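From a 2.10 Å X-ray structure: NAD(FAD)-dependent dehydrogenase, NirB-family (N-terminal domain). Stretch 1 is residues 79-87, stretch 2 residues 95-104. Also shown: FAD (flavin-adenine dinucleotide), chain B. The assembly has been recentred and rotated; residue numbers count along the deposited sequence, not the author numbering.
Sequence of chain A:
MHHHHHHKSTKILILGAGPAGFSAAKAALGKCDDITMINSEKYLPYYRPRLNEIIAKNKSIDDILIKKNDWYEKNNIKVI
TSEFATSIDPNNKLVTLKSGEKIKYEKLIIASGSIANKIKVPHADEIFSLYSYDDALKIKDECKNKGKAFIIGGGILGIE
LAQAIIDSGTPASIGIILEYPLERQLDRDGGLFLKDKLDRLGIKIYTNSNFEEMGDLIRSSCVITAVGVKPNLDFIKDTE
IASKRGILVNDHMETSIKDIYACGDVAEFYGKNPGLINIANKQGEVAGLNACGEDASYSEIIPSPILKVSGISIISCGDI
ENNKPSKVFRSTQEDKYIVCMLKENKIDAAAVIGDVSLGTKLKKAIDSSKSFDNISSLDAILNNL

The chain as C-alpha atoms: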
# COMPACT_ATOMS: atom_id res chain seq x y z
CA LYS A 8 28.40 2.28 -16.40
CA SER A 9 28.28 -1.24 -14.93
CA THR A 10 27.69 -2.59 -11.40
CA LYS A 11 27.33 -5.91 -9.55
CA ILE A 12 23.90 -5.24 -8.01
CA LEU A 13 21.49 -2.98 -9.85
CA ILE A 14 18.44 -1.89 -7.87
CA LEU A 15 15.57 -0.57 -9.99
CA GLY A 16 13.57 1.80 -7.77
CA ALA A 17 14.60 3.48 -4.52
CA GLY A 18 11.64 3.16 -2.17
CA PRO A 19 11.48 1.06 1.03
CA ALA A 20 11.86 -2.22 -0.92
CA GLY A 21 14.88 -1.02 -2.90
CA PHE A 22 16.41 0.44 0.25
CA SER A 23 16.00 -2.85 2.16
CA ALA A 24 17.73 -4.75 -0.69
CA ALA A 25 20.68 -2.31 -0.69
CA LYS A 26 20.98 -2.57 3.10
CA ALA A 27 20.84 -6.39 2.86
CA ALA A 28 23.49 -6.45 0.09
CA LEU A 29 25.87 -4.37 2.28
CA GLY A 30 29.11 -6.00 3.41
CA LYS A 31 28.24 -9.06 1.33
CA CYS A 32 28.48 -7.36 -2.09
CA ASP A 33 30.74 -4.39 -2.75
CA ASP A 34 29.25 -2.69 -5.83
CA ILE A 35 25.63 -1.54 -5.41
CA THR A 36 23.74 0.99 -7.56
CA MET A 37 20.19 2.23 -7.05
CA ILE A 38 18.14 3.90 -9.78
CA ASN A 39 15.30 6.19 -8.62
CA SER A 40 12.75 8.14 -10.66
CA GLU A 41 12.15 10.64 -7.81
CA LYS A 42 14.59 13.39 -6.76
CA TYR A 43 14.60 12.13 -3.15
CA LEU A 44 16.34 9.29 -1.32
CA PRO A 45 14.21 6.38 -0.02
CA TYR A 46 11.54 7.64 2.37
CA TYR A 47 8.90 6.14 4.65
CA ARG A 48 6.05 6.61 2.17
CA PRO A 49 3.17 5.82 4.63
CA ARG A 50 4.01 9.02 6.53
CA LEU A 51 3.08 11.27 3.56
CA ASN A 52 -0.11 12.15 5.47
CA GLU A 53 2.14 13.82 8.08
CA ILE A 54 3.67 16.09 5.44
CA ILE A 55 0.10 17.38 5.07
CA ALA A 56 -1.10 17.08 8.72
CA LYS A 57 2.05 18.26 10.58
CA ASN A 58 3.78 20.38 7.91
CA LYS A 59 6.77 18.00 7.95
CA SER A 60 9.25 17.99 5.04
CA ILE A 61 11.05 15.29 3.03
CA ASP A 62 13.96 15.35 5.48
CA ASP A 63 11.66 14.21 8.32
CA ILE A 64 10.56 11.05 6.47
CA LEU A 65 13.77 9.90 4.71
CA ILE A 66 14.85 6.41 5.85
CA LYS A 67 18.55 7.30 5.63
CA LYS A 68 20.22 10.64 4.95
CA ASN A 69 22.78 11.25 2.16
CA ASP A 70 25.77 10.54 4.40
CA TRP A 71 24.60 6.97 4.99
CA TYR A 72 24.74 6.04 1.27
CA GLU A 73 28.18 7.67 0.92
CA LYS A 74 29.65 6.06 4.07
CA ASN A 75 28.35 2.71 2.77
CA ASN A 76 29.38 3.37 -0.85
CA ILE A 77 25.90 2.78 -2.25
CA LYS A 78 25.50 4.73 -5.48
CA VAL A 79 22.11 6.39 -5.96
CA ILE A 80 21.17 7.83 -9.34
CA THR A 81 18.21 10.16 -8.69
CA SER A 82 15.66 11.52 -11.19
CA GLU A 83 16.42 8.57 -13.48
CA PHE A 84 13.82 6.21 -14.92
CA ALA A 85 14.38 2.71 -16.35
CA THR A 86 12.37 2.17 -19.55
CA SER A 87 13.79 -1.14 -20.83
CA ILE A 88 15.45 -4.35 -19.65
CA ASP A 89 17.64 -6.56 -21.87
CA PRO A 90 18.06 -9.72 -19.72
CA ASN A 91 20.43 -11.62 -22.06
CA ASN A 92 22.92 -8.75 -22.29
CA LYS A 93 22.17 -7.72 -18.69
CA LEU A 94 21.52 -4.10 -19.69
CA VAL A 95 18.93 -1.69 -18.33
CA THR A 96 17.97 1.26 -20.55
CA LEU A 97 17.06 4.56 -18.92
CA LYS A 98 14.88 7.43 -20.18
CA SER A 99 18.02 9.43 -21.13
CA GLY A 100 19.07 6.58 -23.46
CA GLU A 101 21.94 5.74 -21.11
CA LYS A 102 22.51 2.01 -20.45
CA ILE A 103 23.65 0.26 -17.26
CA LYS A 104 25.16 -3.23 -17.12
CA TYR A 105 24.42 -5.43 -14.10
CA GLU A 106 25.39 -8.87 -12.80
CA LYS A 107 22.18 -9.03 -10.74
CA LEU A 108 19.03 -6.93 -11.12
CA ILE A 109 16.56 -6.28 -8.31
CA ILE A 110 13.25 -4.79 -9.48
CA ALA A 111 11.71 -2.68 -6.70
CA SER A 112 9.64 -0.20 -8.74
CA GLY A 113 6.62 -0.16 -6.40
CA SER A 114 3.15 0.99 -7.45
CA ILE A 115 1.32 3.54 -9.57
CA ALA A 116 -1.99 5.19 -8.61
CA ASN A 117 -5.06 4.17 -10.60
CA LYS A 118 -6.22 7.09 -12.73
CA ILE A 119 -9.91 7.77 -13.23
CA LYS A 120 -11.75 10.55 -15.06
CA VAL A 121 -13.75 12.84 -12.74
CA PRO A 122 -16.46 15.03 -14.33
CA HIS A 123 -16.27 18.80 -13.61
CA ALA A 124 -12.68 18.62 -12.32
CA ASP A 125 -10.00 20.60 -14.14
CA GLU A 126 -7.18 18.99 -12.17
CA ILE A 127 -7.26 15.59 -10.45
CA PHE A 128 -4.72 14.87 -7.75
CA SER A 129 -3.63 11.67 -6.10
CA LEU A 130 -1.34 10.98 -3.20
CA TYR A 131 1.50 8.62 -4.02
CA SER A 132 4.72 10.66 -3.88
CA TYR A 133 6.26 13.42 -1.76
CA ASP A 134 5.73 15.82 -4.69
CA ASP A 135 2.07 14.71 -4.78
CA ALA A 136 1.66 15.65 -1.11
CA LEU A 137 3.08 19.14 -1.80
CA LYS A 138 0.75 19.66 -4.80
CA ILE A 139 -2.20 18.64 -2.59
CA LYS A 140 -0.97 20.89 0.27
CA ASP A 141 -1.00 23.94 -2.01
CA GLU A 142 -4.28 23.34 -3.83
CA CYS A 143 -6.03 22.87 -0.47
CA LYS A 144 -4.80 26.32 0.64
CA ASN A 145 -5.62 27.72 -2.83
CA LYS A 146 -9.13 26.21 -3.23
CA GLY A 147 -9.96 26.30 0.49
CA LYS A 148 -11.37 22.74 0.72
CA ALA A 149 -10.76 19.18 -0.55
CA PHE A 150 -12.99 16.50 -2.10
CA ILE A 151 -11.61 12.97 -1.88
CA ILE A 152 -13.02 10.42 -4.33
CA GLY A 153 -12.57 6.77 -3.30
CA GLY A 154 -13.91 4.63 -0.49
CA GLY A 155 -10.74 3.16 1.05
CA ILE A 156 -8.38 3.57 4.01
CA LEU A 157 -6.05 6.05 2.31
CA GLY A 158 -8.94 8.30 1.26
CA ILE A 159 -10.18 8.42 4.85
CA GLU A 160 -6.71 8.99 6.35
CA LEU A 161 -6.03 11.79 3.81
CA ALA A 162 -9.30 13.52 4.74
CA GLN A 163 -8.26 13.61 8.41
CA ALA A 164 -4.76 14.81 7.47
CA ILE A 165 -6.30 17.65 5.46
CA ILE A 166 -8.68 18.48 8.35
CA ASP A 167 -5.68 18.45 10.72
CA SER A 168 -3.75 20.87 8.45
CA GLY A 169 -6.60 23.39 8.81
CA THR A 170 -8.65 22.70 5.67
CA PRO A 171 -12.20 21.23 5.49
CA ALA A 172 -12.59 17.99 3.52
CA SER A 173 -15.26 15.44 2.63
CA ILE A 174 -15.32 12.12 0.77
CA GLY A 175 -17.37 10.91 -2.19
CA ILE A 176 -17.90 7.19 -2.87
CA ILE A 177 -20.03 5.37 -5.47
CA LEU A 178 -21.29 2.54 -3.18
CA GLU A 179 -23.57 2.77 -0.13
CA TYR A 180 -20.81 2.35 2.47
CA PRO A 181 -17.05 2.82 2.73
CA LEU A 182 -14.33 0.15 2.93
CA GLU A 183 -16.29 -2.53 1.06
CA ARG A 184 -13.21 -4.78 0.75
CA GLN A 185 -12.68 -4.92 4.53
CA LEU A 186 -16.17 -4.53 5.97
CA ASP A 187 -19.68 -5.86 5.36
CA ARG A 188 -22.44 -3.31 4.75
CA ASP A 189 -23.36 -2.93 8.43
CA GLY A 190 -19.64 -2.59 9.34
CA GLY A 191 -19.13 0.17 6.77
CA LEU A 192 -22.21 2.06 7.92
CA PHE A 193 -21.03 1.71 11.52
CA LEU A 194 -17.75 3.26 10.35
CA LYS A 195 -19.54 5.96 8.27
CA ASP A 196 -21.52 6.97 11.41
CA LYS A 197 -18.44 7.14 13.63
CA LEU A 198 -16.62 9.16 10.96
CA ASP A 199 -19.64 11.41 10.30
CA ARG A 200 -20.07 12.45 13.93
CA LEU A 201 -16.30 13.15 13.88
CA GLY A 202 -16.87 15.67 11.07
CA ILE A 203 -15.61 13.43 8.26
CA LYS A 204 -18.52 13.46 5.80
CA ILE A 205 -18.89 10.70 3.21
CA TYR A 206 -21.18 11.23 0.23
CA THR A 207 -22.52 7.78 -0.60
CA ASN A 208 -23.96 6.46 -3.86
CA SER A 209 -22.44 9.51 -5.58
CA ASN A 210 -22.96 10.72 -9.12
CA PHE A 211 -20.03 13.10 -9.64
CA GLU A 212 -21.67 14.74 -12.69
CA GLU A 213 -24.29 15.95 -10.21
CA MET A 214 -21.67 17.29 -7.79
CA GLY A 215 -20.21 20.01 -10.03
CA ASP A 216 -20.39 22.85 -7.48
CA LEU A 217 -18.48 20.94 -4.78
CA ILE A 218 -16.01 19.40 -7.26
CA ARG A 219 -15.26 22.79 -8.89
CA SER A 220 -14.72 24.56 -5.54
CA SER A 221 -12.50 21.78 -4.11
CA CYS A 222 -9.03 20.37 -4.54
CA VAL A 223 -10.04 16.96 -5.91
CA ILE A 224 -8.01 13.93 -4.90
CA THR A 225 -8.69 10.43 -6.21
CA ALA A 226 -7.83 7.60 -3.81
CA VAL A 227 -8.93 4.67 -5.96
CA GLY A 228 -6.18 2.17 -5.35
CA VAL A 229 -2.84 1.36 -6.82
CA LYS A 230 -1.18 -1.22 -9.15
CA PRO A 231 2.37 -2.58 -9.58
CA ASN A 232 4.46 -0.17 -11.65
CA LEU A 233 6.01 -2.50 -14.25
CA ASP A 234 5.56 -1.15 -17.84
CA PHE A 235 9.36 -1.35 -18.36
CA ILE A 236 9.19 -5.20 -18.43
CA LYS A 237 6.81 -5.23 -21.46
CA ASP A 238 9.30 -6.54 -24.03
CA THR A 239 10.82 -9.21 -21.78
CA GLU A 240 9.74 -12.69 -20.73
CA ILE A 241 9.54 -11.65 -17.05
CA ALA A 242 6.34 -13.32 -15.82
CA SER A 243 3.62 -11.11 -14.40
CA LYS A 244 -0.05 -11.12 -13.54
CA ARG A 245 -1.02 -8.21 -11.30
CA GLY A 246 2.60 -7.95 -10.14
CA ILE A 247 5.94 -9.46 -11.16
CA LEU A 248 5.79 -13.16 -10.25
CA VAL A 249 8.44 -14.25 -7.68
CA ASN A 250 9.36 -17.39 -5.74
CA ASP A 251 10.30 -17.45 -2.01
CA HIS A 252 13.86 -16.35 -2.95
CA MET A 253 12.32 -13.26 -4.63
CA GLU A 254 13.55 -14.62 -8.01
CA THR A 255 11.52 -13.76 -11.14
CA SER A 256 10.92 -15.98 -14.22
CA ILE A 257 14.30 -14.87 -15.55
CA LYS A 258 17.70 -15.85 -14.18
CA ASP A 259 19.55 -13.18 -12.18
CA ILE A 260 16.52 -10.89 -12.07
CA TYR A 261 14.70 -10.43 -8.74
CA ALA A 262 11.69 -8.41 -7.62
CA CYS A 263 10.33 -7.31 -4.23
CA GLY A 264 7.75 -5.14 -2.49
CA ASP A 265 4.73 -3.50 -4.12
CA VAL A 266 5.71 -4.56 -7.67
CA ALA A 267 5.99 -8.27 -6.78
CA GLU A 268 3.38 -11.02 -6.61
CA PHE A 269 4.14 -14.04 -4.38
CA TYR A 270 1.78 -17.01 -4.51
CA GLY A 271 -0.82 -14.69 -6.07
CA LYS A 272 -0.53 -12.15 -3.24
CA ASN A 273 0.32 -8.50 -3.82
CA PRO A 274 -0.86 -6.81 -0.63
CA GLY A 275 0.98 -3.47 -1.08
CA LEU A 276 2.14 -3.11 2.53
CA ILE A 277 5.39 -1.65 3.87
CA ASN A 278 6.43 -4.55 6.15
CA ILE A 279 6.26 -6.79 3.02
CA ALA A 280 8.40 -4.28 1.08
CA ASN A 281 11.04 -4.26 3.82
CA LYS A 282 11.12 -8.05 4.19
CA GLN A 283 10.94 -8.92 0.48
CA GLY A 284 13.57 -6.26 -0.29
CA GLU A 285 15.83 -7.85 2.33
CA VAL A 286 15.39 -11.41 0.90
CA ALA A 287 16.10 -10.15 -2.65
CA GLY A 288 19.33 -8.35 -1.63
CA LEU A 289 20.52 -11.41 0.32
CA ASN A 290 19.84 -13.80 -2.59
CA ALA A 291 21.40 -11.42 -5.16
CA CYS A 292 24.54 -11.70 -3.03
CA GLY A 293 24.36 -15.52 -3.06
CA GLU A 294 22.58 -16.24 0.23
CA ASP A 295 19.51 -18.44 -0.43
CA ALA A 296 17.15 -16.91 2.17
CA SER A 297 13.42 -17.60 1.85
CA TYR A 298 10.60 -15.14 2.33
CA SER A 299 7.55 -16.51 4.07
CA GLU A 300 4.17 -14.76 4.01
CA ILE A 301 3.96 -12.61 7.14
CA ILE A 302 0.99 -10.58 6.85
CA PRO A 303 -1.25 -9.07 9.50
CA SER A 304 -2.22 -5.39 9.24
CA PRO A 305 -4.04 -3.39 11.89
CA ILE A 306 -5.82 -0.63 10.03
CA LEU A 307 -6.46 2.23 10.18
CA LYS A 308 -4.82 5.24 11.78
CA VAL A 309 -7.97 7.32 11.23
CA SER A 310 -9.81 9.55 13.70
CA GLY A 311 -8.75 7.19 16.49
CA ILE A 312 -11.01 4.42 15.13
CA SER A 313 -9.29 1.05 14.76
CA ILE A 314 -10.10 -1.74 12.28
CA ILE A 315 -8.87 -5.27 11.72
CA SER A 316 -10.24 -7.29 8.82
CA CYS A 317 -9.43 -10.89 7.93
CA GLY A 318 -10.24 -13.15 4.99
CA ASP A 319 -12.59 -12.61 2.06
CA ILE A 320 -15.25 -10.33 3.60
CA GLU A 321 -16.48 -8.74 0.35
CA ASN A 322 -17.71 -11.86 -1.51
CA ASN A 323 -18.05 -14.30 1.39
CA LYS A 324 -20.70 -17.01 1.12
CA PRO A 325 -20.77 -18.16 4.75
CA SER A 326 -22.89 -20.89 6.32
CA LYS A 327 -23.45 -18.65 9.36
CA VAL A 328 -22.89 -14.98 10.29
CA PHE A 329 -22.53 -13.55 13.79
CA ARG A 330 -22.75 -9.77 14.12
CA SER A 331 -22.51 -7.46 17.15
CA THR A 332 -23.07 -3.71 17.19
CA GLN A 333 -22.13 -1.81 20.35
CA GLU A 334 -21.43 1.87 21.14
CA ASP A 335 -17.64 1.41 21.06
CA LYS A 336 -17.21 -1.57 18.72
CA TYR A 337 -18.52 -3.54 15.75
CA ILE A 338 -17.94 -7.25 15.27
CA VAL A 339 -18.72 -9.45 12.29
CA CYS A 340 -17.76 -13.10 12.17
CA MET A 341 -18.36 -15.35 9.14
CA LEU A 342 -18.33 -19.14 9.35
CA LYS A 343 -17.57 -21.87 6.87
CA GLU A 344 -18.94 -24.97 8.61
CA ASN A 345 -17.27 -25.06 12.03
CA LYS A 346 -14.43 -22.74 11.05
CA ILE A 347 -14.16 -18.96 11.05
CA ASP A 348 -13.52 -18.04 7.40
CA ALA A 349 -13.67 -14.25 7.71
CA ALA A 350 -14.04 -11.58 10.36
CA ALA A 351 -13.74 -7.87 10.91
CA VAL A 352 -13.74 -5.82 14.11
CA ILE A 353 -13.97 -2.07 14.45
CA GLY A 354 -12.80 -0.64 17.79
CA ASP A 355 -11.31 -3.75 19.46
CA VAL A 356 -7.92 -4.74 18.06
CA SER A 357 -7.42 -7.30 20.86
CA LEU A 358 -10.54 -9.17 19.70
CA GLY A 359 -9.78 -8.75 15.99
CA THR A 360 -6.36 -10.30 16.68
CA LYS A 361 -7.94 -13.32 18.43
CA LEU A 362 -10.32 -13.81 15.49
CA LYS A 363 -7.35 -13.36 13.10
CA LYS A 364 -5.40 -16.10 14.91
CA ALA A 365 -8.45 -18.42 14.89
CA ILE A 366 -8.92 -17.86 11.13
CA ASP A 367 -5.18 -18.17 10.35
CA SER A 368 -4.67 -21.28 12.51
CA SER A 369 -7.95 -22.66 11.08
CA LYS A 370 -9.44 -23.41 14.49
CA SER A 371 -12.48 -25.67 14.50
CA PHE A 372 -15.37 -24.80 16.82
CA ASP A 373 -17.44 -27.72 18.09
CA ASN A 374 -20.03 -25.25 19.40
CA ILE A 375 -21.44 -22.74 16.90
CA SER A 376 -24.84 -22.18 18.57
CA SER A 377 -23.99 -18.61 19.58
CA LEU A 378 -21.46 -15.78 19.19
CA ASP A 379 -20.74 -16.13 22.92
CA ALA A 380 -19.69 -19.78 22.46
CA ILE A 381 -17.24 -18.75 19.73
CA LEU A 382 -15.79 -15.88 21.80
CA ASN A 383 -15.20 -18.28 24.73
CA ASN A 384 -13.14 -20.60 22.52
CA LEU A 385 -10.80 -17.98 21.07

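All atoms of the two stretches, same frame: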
# COMPACT_ATOMS: atom_id res chain seq x y z
N VAL A 79 23.50 6.09 -5.63
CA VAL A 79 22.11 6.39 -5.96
C VAL A 79 22.06 7.36 -7.13
O VAL A 79 22.63 8.46 -7.05
CB VAL A 79 21.34 6.96 -4.75
CG1 VAL A 79 19.86 7.17 -5.11
CG2 VAL A 79 21.47 6.05 -3.54
N ILE A 80 21.43 6.94 -8.22
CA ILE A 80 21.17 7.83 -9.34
C ILE A 80 19.73 8.31 -9.24
O ILE A 80 18.79 7.54 -9.48
CB ILE A 80 21.42 7.15 -10.71
CG1 ILE A 80 22.61 6.19 -10.63
CG2 ILE A 80 21.64 8.21 -11.80
CD1 ILE A 80 22.73 5.26 -11.82
N THR A 81 19.55 9.58 -8.87
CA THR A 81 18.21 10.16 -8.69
C THR A 81 17.69 10.76 -9.99
O THR A 81 18.47 11.04 -10.92
CB THR A 81 18.18 11.24 -7.58
OG1 THR A 81 19.25 12.16 -7.80
CG2 THR A 81 18.31 10.60 -6.20
N SER A 82 16.37 10.97 -10.04
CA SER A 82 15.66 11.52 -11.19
C SER A 82 15.95 10.74 -12.48
O SER A 82 15.99 11.31 -13.57
CB SER A 82 15.95 13.01 -11.36
OG SER A 82 15.47 13.75 -10.24
N GLU A 83 16.16 9.44 -12.34
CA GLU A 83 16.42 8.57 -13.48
C GLU A 83 15.43 7.40 -13.50
O GLU A 83 15.12 6.80 -12.47
CB GLU A 83 17.87 8.08 -13.48
CG GLU A 83 18.41 7.76 -14.87
CD GLU A 83 18.42 8.96 -15.81
OE1 GLU A 83 17.64 8.95 -16.79
OE2 GLU A 83 19.19 9.91 -15.57
N PHE A 84 14.95 7.10 -14.70
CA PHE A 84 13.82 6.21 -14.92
C PHE A 84 14.23 5.11 -15.90
O PHE A 84 14.65 5.41 -17.02
CB PHE A 84 12.65 7.04 -15.47
CG PHE A 84 11.36 6.28 -15.65
CD1 PHE A 84 10.44 6.19 -14.60
CD2 PHE A 84 11.04 5.70 -16.87
CE1 PHE A 84 9.23 5.49 -14.76
CE2 PHE A 84 9.83 5.00 -17.04
CZ PHE A 84 8.93 4.90 -15.98
N ALA A 85 14.14 3.86 -15.47
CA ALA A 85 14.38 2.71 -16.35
C ALA A 85 13.17 2.53 -17.26
O ALA A 85 12.03 2.58 -16.80
CB ALA A 85 14.64 1.45 -15.55
N THR A 86 13.43 2.35 -18.55
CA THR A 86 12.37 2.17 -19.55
C THR A 86 12.40 0.78 -20.17
O THR A 86 11.37 0.30 -20.64
CB THR A 86 12.47 3.21 -20.71
OG1 THR A 86 13.81 3.26 -21.19
CG2 THR A 86 12.04 4.60 -20.25
N SER A 87 13.57 0.15 -20.15
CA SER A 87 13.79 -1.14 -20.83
C SER A 87 14.72 -2.04 -20.03
O SER A 87 15.61 -1.55 -19.32
CB SER A 87 14.42 -0.93 -22.21
OG SER A 87 13.44 -0.92 -23.23
N VAL A 95 20.14 -2.45 -18.59
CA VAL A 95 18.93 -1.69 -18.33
C VAL A 95 19.03 -0.35 -19.05
O VAL A 95 20.04 0.35 -18.94
CB VAL A 95 18.70 -1.51 -16.81
CG1 VAL A 95 17.60 -0.49 -16.53
CG2 VAL A 95 18.34 -2.86 -16.18
N THR A 96 17.99 -0.00 -19.81
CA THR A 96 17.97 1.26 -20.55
C THR A 96 17.13 2.28 -19.80
O THR A 96 15.98 2.01 -19.43
CB THR A 96 17.42 1.09 -21.97
OG1 THR A 96 18.15 0.07 -22.65
CG2 THR A 96 17.54 2.39 -22.75
N LEU A 97 17.72 3.45 -19.58
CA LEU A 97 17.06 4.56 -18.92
C LEU A 97 16.37 5.49 -19.92
O LEU A 97 16.57 5.36 -21.14
CB LEU A 97 18.06 5.34 -18.06
CG LEU A 97 18.86 4.52 -17.04
CD1 LEU A 97 20.10 5.27 -16.58
CD2 LEU A 97 18.00 4.09 -15.85
N LYS A 98 15.58 6.42 -19.39
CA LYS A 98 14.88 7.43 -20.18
C LYS A 98 15.84 8.27 -21.03
O LYS A 98 15.58 8.52 -22.21
CB LYS A 98 14.04 8.32 -19.26
CG LYS A 98 13.14 9.33 -19.99
CD LYS A 98 11.94 8.64 -20.63
CE LYS A 98 11.31 9.52 -21.70
NZ LYS A 98 10.03 8.95 -22.19
N SER A 99 16.97 8.67 -20.44
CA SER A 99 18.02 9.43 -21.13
C SER A 99 18.63 8.72 -22.34
O SER A 99 19.23 9.36 -23.21
CB SER A 99 19.12 9.85 -20.15
OG SER A 99 19.56 8.75 -19.35
N GLY A 100 18.47 7.40 -22.40
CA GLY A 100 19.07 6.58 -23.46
C GLY A 100 20.34 5.90 -22.98
O GLY A 100 20.88 5.02 -23.64
N GLU A 101 20.80 6.32 -21.80
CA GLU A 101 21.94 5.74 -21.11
C GLU A 101 21.66 4.29 -20.69
O GLU A 101 20.57 3.97 -20.21
CB GLU A 101 22.24 6.59 -19.86
CG GLU A 101 23.70 6.63 -19.45
CD GLU A 101 23.89 6.84 -17.95
OE1 GLU A 101 24.93 6.40 -17.43
OE2 GLU A 101 23.00 7.42 -17.28
N LYS A 102 22.65 3.41 -20.86
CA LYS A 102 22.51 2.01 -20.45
C LYS A 102 23.38 1.67 -19.25
O LYS A 102 24.48 2.21 -19.09
CB LYS A 102 22.82 1.07 -21.60
CG LYS A 102 21.70 0.93 -22.61
CD LYS A 102 22.19 0.26 -23.88
CE LYS A 102 21.09 0.17 -24.92
NZ LYS A 102 20.57 1.51 -25.33
N ILE A 103 22.88 0.77 -18.40
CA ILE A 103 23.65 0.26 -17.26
C ILE A 103 23.72 -1.26 -17.28
O ILE A 103 22.68 -1.93 -17.34
CB ILE A 103 23.09 0.79 -15.91
CG1 ILE A 103 23.46 2.27 -15.72
CG2 ILE A 103 23.64 -0.04 -14.73
CD1 ILE A 103 22.54 3.01 -14.79
N LYS A 104 24.94 -1.79 -17.22
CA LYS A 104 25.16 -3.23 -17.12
C LYS A 104 25.13 -3.69 -15.67
O LYS A 104 25.66 -3.02 -14.79
CB LYS A 104 26.47 -3.64 -17.81
CG LYS A 104 26.69 -5.16 -17.92
CD LYS A 104 27.38 -5.56 -19.22
CE LYS A 104 28.87 -5.22 -19.22
NZ LYS A 104 29.56 -5.70 -20.46
PA FAD B . 7.61 2.38 -3.58
O1A FAD B . 6.52 2.82 -4.52
O2A FAD B . 7.46 2.97 -2.20
O5B FAD B . 9.03 2.75 -4.19
C5B FAD B . 9.35 2.44 -5.54
C4B FAD B . 10.25 3.53 -6.11
O4B FAD B . 10.67 3.16 -7.42
C3B FAD B . 9.49 4.85 -6.25
O3B FAD B . 10.25 5.89 -5.65
C2B FAD B . 9.35 5.07 -7.75
O2B FAD B . 9.46 6.43 -8.11
C1B FAD B . 10.51 4.26 -8.30
N9A FAD B . 10.31 3.81 -9.69
C8A FAD B . 9.13 3.42 -10.28
N7A FAD B . 9.39 3.07 -11.56
C5A FAD B . 10.70 3.22 -11.80
C6A FAD B . 11.48 3.01 -12.94
N6A FAD B . 10.90 2.85 -14.13
N1A FAD B . 12.84 3.27 -12.88
C2A FAD B . 13.42 3.72 -11.71
N3A FAD B . 12.64 3.94 -10.59
C4A FAD B . 11.30 3.68 -10.63
N1 FAD B . 1.53 0.55 3.69
C2 FAD B . 1.26 -0.03 4.91
O2 FAD B . 1.64 -1.17 5.14
N3 FAD B . 0.59 0.67 5.90
C4 FAD B . 0.17 1.96 5.66
O4 FAD B . -0.43 2.55 6.56
C4X FAD B . 0.43 2.56 4.42
N5 FAD B . 0.02 3.86 4.16
C5X FAD B . 0.28 4.44 2.93
C6 FAD B . -0.14 5.75 2.67
C7 FAD B . 0.14 6.34 1.43
C7M FAD B . -0.31 7.74 1.14
C8 FAD B . 0.82 5.61 0.45
C8M FAD B . 1.13 6.21 -0.90
C9 FAD B . 1.23 4.31 0.71
C9A FAD B . 0.96 3.72 1.95
N10 FAD B . 1.38 2.42 2.21
C10 FAD B . 1.11 1.84 3.44
C1' FAD B . 2.09 1.63 1.16
C2' FAD B . 3.59 1.63 1.34
O2' FAD B . 4.06 2.95 1.17
C3' FAD B . 4.17 0.72 0.28
O3' FAD B . 3.78 -0.62 0.54
C4' FAD B . 5.69 0.76 0.22
O4' FAD B . 6.14 2.09 -0.01
C5' FAD B . 6.14 -0.10 -0.96
O5' FAD B . 7.52 0.11 -1.12
P FAD B . 8.21 -0.23 -2.51
O1P FAD B . 9.70 0.03 -2.39
O2P FAD B . 7.86 -1.62 -2.97
O3P FAD B . 7.53 0.77 -3.58

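Strand 85-87 pairs with strand 95-97 in an antiparallel but strongly splayed arrangement: the two N-to-C directions make an angle of 122°, and the axes approach to 4.5 Å. A beta bulge interrupts the register. A85 lies opposite L97 as a non-hydrogen-bonded pair, with 4.1 Å between A85 CA and L97 CA, whereas S87 pairs with T96 in hydrogen-bonded fashion, with 4.8 Å between S87 CA and T96 CA. Two residues are therefore passed on the first strand for one on the second, and the carbonyl of T96 serves both extra and regular positions. It accepts hydrogen bonds from T86 N (2.7 Å to T96 O) and from S87 N (3.1 Å to T96 O). T96 N returns a bond to S87 O at 2.9 Å, completing the S87-T96 pair. At the other end K98 N donates to F84 O over 2.7 Å, though its N-H...O angle of 140° is well short of linear; L97 CA also lies 3.2 Å from F84 O in a CA-H...O contact.

Beyond L97 the second stretch reverses through a type I turn, closed by G100 N to L97 O at 3.1 Å. G100 has phi/psi of 100/-11, where a CB would be jammed against the preceding carbonyl oxygen. The returning strand 102-104 pairs with strand 95-97 through reciprocal bonds of 2.9 Å, V95 N to I103 O and I103 N to V95 O.

Among the side chains, T86 adds to the bulge: in its p rotamer, OG1 donates to T96 O at 3.1 Å, a third hydrogen bond to that oxygen. S87 and T96 project to the same face of the sheet, bringing S87 CB and T96 CB within 3.6 Å. A85 instead makes apolar contacts, with CB 3.7 Å from V95 CG1 and 4.3 Å from L97 CD2. E83 starts sideways, but its end comes nearer the second stretch; its CG packs 3.5 Å from L97 CD1, and its OE1 accepts a weak hydrogen bond from S99 OG at 3.2 Å. Farther along, I80 and I103 point toward one another's stretches and meet at their tips, CD1 to CD1, 3.7 Å apart.

The first stretch also reads the adenine of FAD. A85 N donates to FAD N1A (3.0 Å), and FAD N6A donates to A85 O (2.9 Å), while FAD N6A sits over one face of the F84 ring, 3.2 Å from F84 CE1.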